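Local coordinates for malonyl-CoA-[acyl-carrier-protein] transacylase (PDB 3TQE), which probably transfers the malonyl group from malonyl-CoA to holo-acyl carrier protein, giving malonyl-ACP and free CoA, at residues 8-13 and 76-81; 97-102 and 233-238; 125-130 and 213-218. All blocks are in the same frame, centred on the assembly; numbering follows the deposited sequence. Where two conformers were deposited one is given.

Contact 1 (8-13 and 76-81); sequences FAFVFP and AIFRCW. With EDO (1,2-ethanediol), chain D.
Phe10 on strand 9-12 and Phe78 on helix 63-83 form the closest pair of CA atoms across the two segments, 9.0 Å apart. No hydrogen bond spans this gap; it is filled by aromatic side chains. In segment 8-13, Phe8 and Phe10 point toward the helix, whereas Ala9 and Val11 belong to the other face. Phe78 and Trp81, three residues apart, lie on the side of the helix that meets them. The Phe10 ring touches both. Its CZ stands over the middle of one indole face, 3.5 Å from Trp81 CD2, in an edge-to-face pair with the planes at 72°. The neighbouring CE2 reaches the edge of the other ring, 3.7 Å from Phe78 CD1, with those two rings almost perpendicular at 87°. Phe8 touches the benzo end of the indole, where its CE1 is 3.8 Å from Trp81 CZ2, and the two side chains run past each other in opposite senses. With CG opposite the backbone N (chi1 172°), the indole of Trp81 swings off the helix and across to Phe10; its NE1 is bonded to Pro87 O. Beside Phe78, Arg79 holds an ethanediol, probably from the crystallisation liquor, by two hydrogen bonds: NE lies 2.8 Å from O1 of the diol and NH2 2.8 Å from its O2. Strand 9-12 runs between the parallel strands 91-94 and 275-278, and the aromatic cluster packs helix 63-83 on one face of this parallel sheet. Helix 97-105 adds Cys105 beside Phe78, and Ile32 and Val33 of helix 31-44 touch Cys80 of helix 63-83.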
loop_
_atom_site.group_PDB
_atom_site.type_symbol
_atom_site.label_atom_id
_atom_site.label_comp_id
_atom_site.label_asym_id
_atom_site.label_seq_id
_atom_site.Cartn_x
_atom_site.Cartn_y
_atom_site.Cartn_z
ATOM N N PHE A 8 -16.952 8.597 -2.983
ATOM C CA PHE A 8 -15.502 8.649 -2.950
ATOM C C PHE A 8 -14.932 7.417 -2.330
ATOM O O PHE A 8 -15.605 6.706 -1.583
ATOM C CB PHE A 8 -15.007 9.911 -2.221
ATOM C CG PHE A 8 -15.324 9.946 -0.746
ATOM C CD1 PHE A 8 -14.345 9.705 0.191
ATOM C CD2 PHE A 8 -16.611 10.197 -0.288
ATOM C CE1 PHE A 8 -14.627 9.737 1.565
ATOM C CE2 PHE A 8 -16.903 10.240 1.083
ATOM C CZ PHE A 8 -15.912 9.994 2.010
ATOM N N ALA A 9 -13.663 7.209 -2.653
ATOM C CA ALA A 9 -12.906 6.105 -2.141
ATOM C C ALA A 9 -11.709 6.645 -1.392
ATOM O O ALA A 9 -11.188 7.698 -1.744
ATOM C CB ALA A 9 -12.424 5.263 -3.306
ATOM N N PHE A 10 -11.313 5.943 -0.343
ATOM C CA PHE A 10 -10.030 6.174 0.270
ATOM C C PHE A 10 -9.043 5.150 -0.226
ATOM O O PHE A 10 -9.327 3.958 -0.271
ATOM C CB PHE A 10 -10.115 6.034 1.793
ATOM C CG PHE A 10 -10.378 7.299 2.506
ATOM C CD1 PHE A 10 -11.136 8.305 1.955
ATOM C CD2 PHE A 10 -9.826 7.490 3.717
ATOM C CE1 PHE A 10 -11.330 9.475 2.635
ATOM C CE2 PHE A 10 -10.048 8.678 4.404
ATOM C CZ PHE A 10 -10.805 9.642 3.857
ATOM N N VAL A 11 -7.877 5.630 -0.608
ATOM C CA VAL A 11 -6.781 4.789 -1.004
ATOM C C VAL A 11 -5.600 5.013 -0.095
ATOM O O VAL A 11 -5.234 6.142 0.207
ATOM C CB VAL A 11 -6.404 4.934 -2.501
ATOM C CG1 VAL A 11 -7.579 4.449 -3.353
ATOM C CG2 VAL A 11 -5.985 6.360 -2.901
ATOM N N PHE A 12 -5.031 3.919 0.388
ATOM C CA PHE A 12 -4.025 3.966 1.424
ATOM C C PHE A 12 -2.685 3.559 0.871
ATOM O O PHE A 12 -2.534 2.448 0.375
ATOM C CB PHE A 12 -4.396 3.011 2.553
ATOM C CG PHE A 12 -5.644 3.397 3.277
ATOM C CD1 PHE A 12 -5.594 4.163 4.417
ATOM C CD2 PHE A 12 -6.872 3.029 2.793
ATOM C CE1 PHE A 12 -6.738 4.500 5.105
ATOM C CE2 PHE A 12 -8.007 3.372 3.470
ATOM C CZ PHE A 12 -7.935 4.084 4.638
ATOM N N PRO A 13 -1.708 4.443 0.961
ATOM C CA PRO A 13 -0.423 4.109 0.442
ATOM C C PRO A 13 0.388 3.161 1.292
ATOM O O PRO A 13 0.166 3.011 2.482
ATOM C CB PRO A 13 0.278 5.441 0.364
ATOM C CG PRO A 13 -0.350 6.266 1.233
ATOM C CD PRO A 13 -1.769 5.837 1.377
ATOM N N ALA A 76 -3.347 7.612 11.181
ATOM C CA ALA A 76 -3.392 8.965 11.758
ATOM C C ALA A 76 -4.164 9.905 10.863
ATOM O O ALA A 76 -4.962 10.717 11.348
ATOM C CB ALA A 76 -1.989 9.474 12.017
ATOM N N ILE A 77 -3.907 9.827 9.571
ATOM C CA ILE A 77 -4.603 10.719 8.630
ATOM C C ILE A 77 -6.073 10.385 8.575
ATOM O O ILE A 77 -6.921 11.276 8.565
ATOM C CB ILE A 77 -3.948 10.692 7.258
ATOM C CG1 ILE A 77 -2.598 11.410 7.366
ATOM C CG2 ILE A 77 -4.856 11.313 6.193
ATOM C CD1 ILE A 77 -1.704 11.221 6.188
ATOM N N PHE A 78 -6.406 9.103 8.569
ATOM C CA PHE A 78 -7.808 8.753 8.638
ATOM C C PHE A 78 -8.485 9.304 9.854
ATOM O O PHE A 78 -9.612 9.792 9.794
ATOM C CB PHE A 78 -7.944 7.248 8.618
ATOM C CG PHE A 78 -9.347 6.781 8.671
ATOM C CD1 PHE A 78 -10.107 6.770 7.535
ATOM C CD2 PHE A 78 -9.919 6.389 9.861
ATOM C CE1 PHE A 78 -11.417 6.355 7.583
ATOM C CE2 PHE A 78 -11.234 5.965 9.896
ATOM C CZ PHE A 78 -11.952 5.970 8.773
ATOM N N ARG A 79 -7.803 9.249 10.981
ATOM C CA ARG A 79 -8.383 9.747 12.204
ATOM C C ARG A 79 -8.551 11.257 12.176
ATOM O O ARG A 79 -9.487 11.779 12.765
ATOM C CB ARG A 79 -7.516 9.347 13.361
ATOM C CG ARG A 79 -7.611 7.870 13.663
ATOM C CD ARG A 79 -6.713 7.440 14.755
ATOM N NE ARG A 79 -6.971 6.063 15.096
ATOM C CZ ARG A 79 -6.346 5.422 16.075
ATOM N NH1 ARG A 79 -5.409 6.040 16.794
ATOM N NH2 ARG A 79 -6.685 4.171 16.361
ATOM N N CYS A 80 -7.649 11.941 11.513
ATOM C CA CYS A 80 -7.790 13.391 11.333
ATOM C C CYS A 80 -8.979 13.712 10.420
ATOM O O CYS A 80 -9.729 14.619 10.685
ATOM C CB CYS A 80 -6.537 13.986 10.736
ATOM S SG CYS A 80 -5.162 14.038 11.875
ATOM N N TRP A 81 -9.143 12.969 9.343
ATOM C CA TRP A 81 -10.314 13.095 8.488
ATOM C C TRP A 81 -11.572 12.980 9.307
ATOM O O TRP A 81 -12.462 13.825 9.193
ATOM C CB TRP A 81 -10.288 12.002 7.428
ATOM C CG TRP A 81 -11.508 11.881 6.604
ATOM C CD1 TRP A 81 -12.536 11.073 6.828
ATOM C CD2 TRP A 81 -11.802 12.591 5.412
ATOM N NE1 TRP A 81 -13.471 11.205 5.849
ATOM C CE2 TRP A 81 -13.042 12.129 4.956
ATOM C CE3 TRP A 81 -11.106 13.497 4.640
ATOM C CZ2 TRP A 81 -13.609 12.580 3.801
ATOM C CZ3 TRP A 81 -11.680 13.939 3.488
ATOM C CH2 TRP A 81 -12.903 13.466 3.071
HETATM C C1 EDO D . -9.105 3.759 12.955
HETATM O O1 EDO D . -9.142 4.965 13.692
HETATM C C2 EDO D . -9.479 2.610 13.878
HETATM O O2 EDO D . -8.676 2.626 15.075
#

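Contact 2 (97-102 and 233-238); sequences LGEYAA and IHNVDV
Glu99 spends both carboxylate oxygens on the loop 233-238. OE2 takes the hydrogen bond of His234 ND1 at 2.6 Å, a short contact. The imidazole approaches from above the carboxylate plane, 66° out of it, and the two flat groups stand nearly square to each other at 84°. OE1 accepts the backbone N-H of Asn235 at 2.8 Å, this time on the syn side and close to the carboxylate plane. Two waters also bond this buried acid. One lies 2.8 Å from Glu99 OE1 and also bonds Ile233 O; the other donates to Glu99 OE2 at 2.7 Å and accepts from Val236 N. Glu99 leaves its helix with CG trans to N (chi1 -177°) and stays extended, spanning the gap to the loop. Helix 97-105 follows Ser96, the predicted nucleophile, and Gly98 closes a GxSxG sequence consistent with the nucleophile elbow of acyltransferases. Asn235 stands beside the probable active site, its side chain about 4 Å from that of Ser96 and about 5 Å from that of His205. The bond to Asn235 N is consistent with Glu99 positioning the loop from the second shell. The loop is also braced from within by the bond from Val238 N to His234 O. Leu251 and Gln254 of helix 244-254 pack on Glu99, while the ring of His241 meets that of His234. At the start of the segment, Leu97 belongs to the pocket of a bound glycine and rests on Val118 of helix 111-128 and Leu70 of helix 63-83.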
loop_
_atom_site.group_PDB
_atom_site.type_symbol
_atom_site.label_atom_id
_atom_site.label_comp_id
_atom_site.label_asym_id
_atom_site.label_seq_id
_atom_site.Cartn_x
_atom_site.Cartn_y
_atom_site.Cartn_z
ATOM N N LEU A 97 1.000 -2.881 1.901
ATOM C CA LEU A 97 0.887 -2.533 3.276
ATOM C C LEU A 97 -0.368 -1.700 3.519
ATOM O O LEU A 97 -1.013 -1.815 4.568
ATOM C CB LEU A 97 2.114 -1.749 3.694
ATOM C CG LEU A 97 2.169 -1.167 5.077
ATOM C CD1 LEU A 97 1.962 -2.255 6.159
ATOM C CD2 LEU A 97 3.463 -0.432 5.109
ATOM N N GLY A 98 -0.741 -0.874 2.556
ATOM C CA GLY A 98 -1.895 -0.037 2.712
ATOM C C GLY A 98 -3.167 -0.795 2.957
ATOM O O GLY A 98 -4.112 -0.269 3.512
ATOM N N GLU A 99 -3.216 -2.045 2.535
ATOM C CA GLU A 99 -4.401 -2.829 2.761
ATOM C C GLU A 99 -4.663 -3.027 4.255
ATOM O O GLU A 99 -5.808 -3.070 4.680
ATOM C CB GLU A 99 -4.224 -4.154 2.028
ATOM C CG GLU A 99 -5.405 -5.062 2.093
ATOM C CD GLU A 99 -5.413 -6.004 0.882
ATOM O OE1 GLU A 99 -5.296 -5.498 -0.274
ATOM O OE2 GLU A 99 -5.548 -7.232 1.101
ATOM N N TYR A 100 -3.597 -3.077 5.056
ATOM C CA TYR A 100 -3.766 -3.187 6.493
ATOM C C TYR A 100 -4.338 -1.924 7.048
ATOM O O TYR A 100 -5.125 -1.972 7.991
ATOM C CB TYR A 100 -2.455 -3.503 7.192
ATOM C CG TYR A 100 -1.985 -4.904 6.879
ATOM C CD1 TYR A 100 -2.258 -5.932 7.748
ATOM C CD2 TYR A 100 -1.315 -5.207 5.692
ATOM C CE1 TYR A 100 -1.867 -7.223 7.470
ATOM C CE2 TYR A 100 -0.948 -6.524 5.379
ATOM C CZ TYR A 100 -1.195 -7.512 6.302
ATOM O OH TYR A 100 -0.837 -8.799 6.014
ATOM N N ALA A 101 -3.891 -0.782 6.532
ATOM C CA ALA A 101 -4.464 0.457 6.978
ATOM C C ALA A 101 -5.934 0.513 6.649
ATOM O O ALA A 101 -6.731 0.929 7.474
ATOM C CB ALA A 101 -3.734 1.649 6.358
ATOM N N ALA A 102 -6.304 0.073 5.457
ATOM C CA ALA A 102 -7.717 0.068 5.050
ATOM C C ALA A 102 -8.514 -0.798 6.018
ATOM O O ALA A 102 -9.591 -0.435 6.467
ATOM C CB ALA A 102 -7.846 -0.424 3.643
ATOM N N ILE A 233 -11.399 -3.360 -0.887
ATOM C CA ILE A 233 -11.114 -4.156 -2.060
ATOM C C ILE A 233 -9.699 -4.679 -1.939
ATOM O O ILE A 233 -8.745 -3.916 -1.965
ATOM C CB ILE A 233 -11.251 -3.332 -3.348
ATOM C CG1 ILE A 233 -12.613 -2.684 -3.458
ATOM C CG2 ILE A 233 -10.932 -4.195 -4.579
ATOM C CD1 ILE A 233 -13.712 -3.578 -3.316
ATOM N N HIS A 234 -9.559 -5.992 -1.842
ATOM C CA HIS A 234 -8.248 -6.605 -1.666
ATOM C C HIS A 234 -7.429 -6.651 -2.936
ATOM O O HIS A 234 -7.933 -6.857 -4.022
ATOM C CB HIS A 234 -8.423 -8.009 -1.131
ATOM C CG HIS A 234 -8.912 -8.037 0.266
ATOM N ND1 HIS A 234 -8.056 -7.993 1.346
ATOM C CD2 HIS A 234 -10.169 -8.033 0.772
ATOM C CE1 HIS A 234 -8.772 -7.997 2.462
ATOM N NE2 HIS A 234 -10.055 -8.022 2.140
ATOM N N ASN A 235 -6.137 -6.513 -2.740
ATOM C CA ASN A 235 -5.170 -6.478 -3.819
ATOM C C ASN A 235 -5.117 -7.741 -4.620
ATOM O O ASN A 235 -4.795 -7.702 -5.806
ATOM C CB ASN A 235 -3.769 -6.284 -3.251
ATOM C CG ASN A 235 -3.515 -4.906 -2.701
ATOM O OD1 ASN A 235 -4.253 -3.910 -2.929
ATOM N ND2 ASN A 235 -2.412 -4.824 -2.006
ATOM N N VAL A 236 -5.297 -8.865 -3.951
ATOM C CA VAL A 236 -4.973 -10.126 -4.583
ATOM C C VAL A 236 -6.048 -10.556 -5.523
ATOM O O VAL A 236 -5.749 -11.169 -6.557
ATOM C CB VAL A 236 -4.668 -11.201 -3.525
ATOM C CG1 VAL A 236 -5.880 -11.546 -2.728
ATOM C CG2 VAL A 236 -4.050 -12.409 -4.146
ATOM N N ASP A 237 -7.293 -10.208 -5.204
ATOM C CA ASP A 237 -8.438 -10.674 -5.969
ATOM C C ASP A 237 -9.425 -9.618 -6.423
ATOM O O ASP A 237 -10.420 -9.919 -7.103
ATOM C CB ASP A 237 -9.141 -11.786 -5.193
ATOM C CG ASP A 237 -9.546 -11.389 -3.817
ATOM O OD1 ASP A 237 -9.449 -10.197 -3.477
ATOM O OD2 ASP A 237 -9.901 -12.302 -3.027
ATOM N N VAL A 238 -9.182 -8.372 -6.042
ATOM C CA VAL A 238 -9.985 -7.262 -6.478
ATOM C C VAL A 238 -11.450 -7.409 -6.062
ATOM O O VAL A 238 -12.365 -7.043 -6.784
ATOM C CB VAL A 238 -9.865 -7.007 -7.991
ATOM C CG1 VAL A 238 -10.265 -5.581 -8.326
ATOM C CG2 VAL A 238 -8.430 -7.271 -8.500
HETATM O O HOH W 1 -6.753 -3.125 -0.305
HETATM O O HOH W 2 -5.037 -8.982 -0.872
#

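Contact 3 (125-130 and 213-218); sequences MQEAVP and ADRLAQ
Arg215 and Glu127 meet through one salt bridge, with NH1 of the arginine 2.9 Å from OE1 of the glutamate. It is a single-pronged pairing: NH2 of Arg215 is 3.8 Å from the same Glu127 OE1. The N-H points fairly straight at its acceptor, at 161°, and the oxygen lies in the guanidinium plane, at the edge of the group. Seen from the acid the fit is less regular, because NH1 comes in from above the carboxylate plane, 54° out of it. The two side chains cross at about a right angle. Glu127 reaches out in an extended chain, whereas Arg215 bends at its third torsion (chi3 76°), which turns the guanidinium toward the acid. Glu127 lies near the C-terminal end of helix 111-128, where an acid may be mildly disfavoured and the arginine may offset this. Glu127 also touches a crystal neighbour, which may influence its pose. Beyond the ion pair little touches; Glu127 CB is 4.0 Å from Arg215 NH1, and the two segments bury just 72 Å² in all. The helices also pack through other side chains. Arg215 rests on Tyr124, and the buried Leu216 of helix 210-220 packs on Leu117, Arg121 and Tyr124 of helix 111-128. Helix 244-254 touches helix 210-220 through Ile252, which meets Ala213, Leu216 and Ala217. The buried Met125, a selenomethionine, touches Gln67 and Leu255. The arrangement is a surface salt bridge between two neighbouring helices of the acyltransferase domain, laid across the rim of a largely apolar helix-helix interface and away from the annotated sites.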
loop_
_atom_site.group_PDB
_atom_site.type_symbol
_atom_site.label_atom_id
_atom_site.label_comp_id
_atom_site.label_asym_id
_atom_site.label_seq_id
_atom_site.Cartn_x
_atom_site.Cartn_y
_atom_site.Cartn_z
HETATM N N MSE A 125 9.274 -10.597 5.753
HETATM C CA MSE A 125 9.571 -10.357 4.345
HETATM C C MSE A 125 11.045 -10.070 4.135
HETATM O O MSE A 125 11.630 -10.540 3.173
HETATM C CB MSE A 125 8.727 -9.211 3.812
HETATM C CG MSE A 125 7.268 -9.590 3.688
HETATM SE SE MSE A 125 6.156 -8.139 3.093
HETATM C CE MSE A 125 7.446 -6.715 3.293
ATOM N N GLN A 126 11.628 -9.323 5.052
ATOM C CA GLN A 126 13.040 -9.007 4.973
ATOM C C GLN A 126 13.906 -10.256 4.994
ATOM O O GLN A 126 14.979 -10.298 4.377
ATOM C CB GLN A 126 13.405 -8.143 6.166
ATOM C CG GLN A 126 14.843 -7.740 6.222
ATOM C CD GLN A 126 15.121 -6.717 5.224
ATOM O OE1 GLN A 126 15.737 -6.971 4.165
ATOM N NE2 GLN A 126 14.623 -5.530 5.503
ATOM N N GLU A 127 13.459 -11.250 5.741
ATOM C CA GLU A 127 14.231 -12.457 5.981
ATOM C C GLU A 127 14.019 -13.520 4.937
ATOM O O GLU A 127 14.744 -14.529 4.924
ATOM C CB GLU A 127 13.888 -12.999 7.364
ATOM C CG GLU A 127 14.321 -12.065 8.450
ATOM C CD GLU A 127 14.086 -12.630 9.850
ATOM O OE1 GLU A 127 13.848 -13.861 9.942
ATOM O OE2 GLU A 127 14.135 -11.850 10.847
ATOM N N ALA A 128 13.054 -13.332 4.041
ATOM C CA ALA A 128 12.659 -14.422 3.167
ATOM C C ALA A 128 13.734 -14.783 2.168
ATOM O O ALA A 128 13.877 -15.942 1.855
ATOM C CB ALA A 128 11.381 -14.095 2.442
ATOM N N VAL A 129 14.437 -13.775 1.664
ATOM C CA VAL A 129 15.441 -13.948 0.613
ATOM C C VAL A 129 16.761 -13.400 1.121
ATOM O O VAL A 129 16.808 -12.294 1.633
ATOM C CB VAL A 129 15.003 -13.164 -0.657
ATOM C CG1 VAL A 129 16.034 -13.213 -1.756
ATOM C CG2 VAL A 129 13.669 -13.714 -1.164
ATOM N N PRO A 130 17.866 -14.159 0.944
ATOM C CA PRO A 130 19.091 -13.615 1.448
ATOM C C PRO A 130 19.457 -12.302 0.781
ATOM O O PRO A 130 19.125 -12.049 -0.390
ATOM C CB PRO A 130 20.120 -14.703 1.139
ATOM C CG PRO A 130 19.353 -15.932 0.979
ATOM C CD PRO A 130 18.029 -15.518 0.417
ATOM N N ALA A 213 5.194 -15.682 4.044
ATOM C CA ALA A 213 3.770 -15.911 4.080
ATOM C C ALA A 213 3.455 -17.011 5.092
ATOM O O ALA A 213 2.490 -16.919 5.845
ATOM C CB ALA A 213 3.264 -16.287 2.726
ATOM N N ASP A 214 4.267 -18.058 5.102
ATOM C CA ASP A 214 4.043 -19.149 6.028
ATOM C C ASP A 214 4.151 -18.675 7.462
ATOM O O ASP A 214 3.369 -19.086 8.316
ATOM C CB ASP A 214 5.029 -20.270 5.787
ATOM C CG ASP A 214 4.809 -20.976 4.445
ATOM O OD1 ASP A 214 3.741 -20.808 3.824
ATOM O OD2 ASP A 214 5.732 -21.701 4.013
ATOM N N ARG A 215 5.106 -17.804 7.730
ATOM C CA ARG A 215 5.292 -17.274 9.066
ATOM C C ARG A 215 4.168 -16.334 9.431
ATOM O O ARG A 215 3.601 -16.415 10.529
ATOM C CB ARG A 215 6.635 -16.592 9.189
ATOM C CG ARG A 215 7.777 -17.563 9.064
ATOM C CD ARG A 215 9.075 -16.837 9.009
ATOM N NE ARG A 215 9.488 -16.345 10.312
ATOM C CZ ARG A 215 10.526 -15.541 10.529
ATOM N NH1 ARG A 215 11.264 -15.092 9.516
ATOM N NH2 ARG A 215 10.823 -15.178 11.779
ATOM N N LEU A 216 3.822 -15.448 8.511
ATOM C CA LEU A 216 2.777 -14.490 8.816
ATOM C C LEU A 216 1.444 -15.180 9.022
ATOM O O LEU A 216 0.618 -14.690 9.787
ATOM C CB LEU A 216 2.681 -13.435 7.720
ATOM C CG LEU A 216 1.895 -12.180 8.144
ATOM C CD1 LEU A 216 2.610 -11.440 9.292
ATOM C CD2 LEU A 216 1.720 -11.319 6.925
ATOM N N ALA A 217 1.216 -16.300 8.339
ATOM C CA ALA A 217 -0.056 -16.988 8.468
ATOM C C ALA A 217 -0.276 -17.422 9.896
ATOM O O ALA A 217 -1.395 -17.431 10.374
ATOM C CB ALA A 217 -0.118 -18.161 7.531
ATOM N N GLN A 218 0.797 -17.784 10.568
ATOM C CA GLN A 218 0.703 -18.191 11.961
ATOM C C GLN A 218 0.263 -17.040 12.850
ATOM O O GLN A 218 -0.570 -17.209 13.747
ATOM C CB GLN A 218 2.031 -18.760 12.405
ATOM C CG GLN A 218 2.442 -19.980 11.648
ATOM C CD GLN A 218 3.757 -20.556 12.138
ATOM O OE1 GLN A 218 4.710 -19.828 12.427
ATOM N NE2 GLN A 218 3.813 -21.880 12.241
#

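How the contacts relate
Contacts 1 and 2 are buried, while contact 3 lies at the surface, its centre about 28 Å from that of contact 1 and on the other side of the chain's centre. Chemistry follows place: aromatic rings alone join strand to helix in contact 1, a buried carboxylate with waters secures a loop in contact 2, and one ion pair at the surface links helices in contact 3. Contacts 1 and 2 touch where Phe12 packs on Gly98, Ala101 and Ala102. Helix 63-83 of contact 1 also touches Leu97 and Ala101 of contact 2. Contact 2 meets contact 3 through Tyr100 OH and Leu216 CD2, 3.7 Å apart, and contact 3 is nested within the chain loop that contact 2 closes.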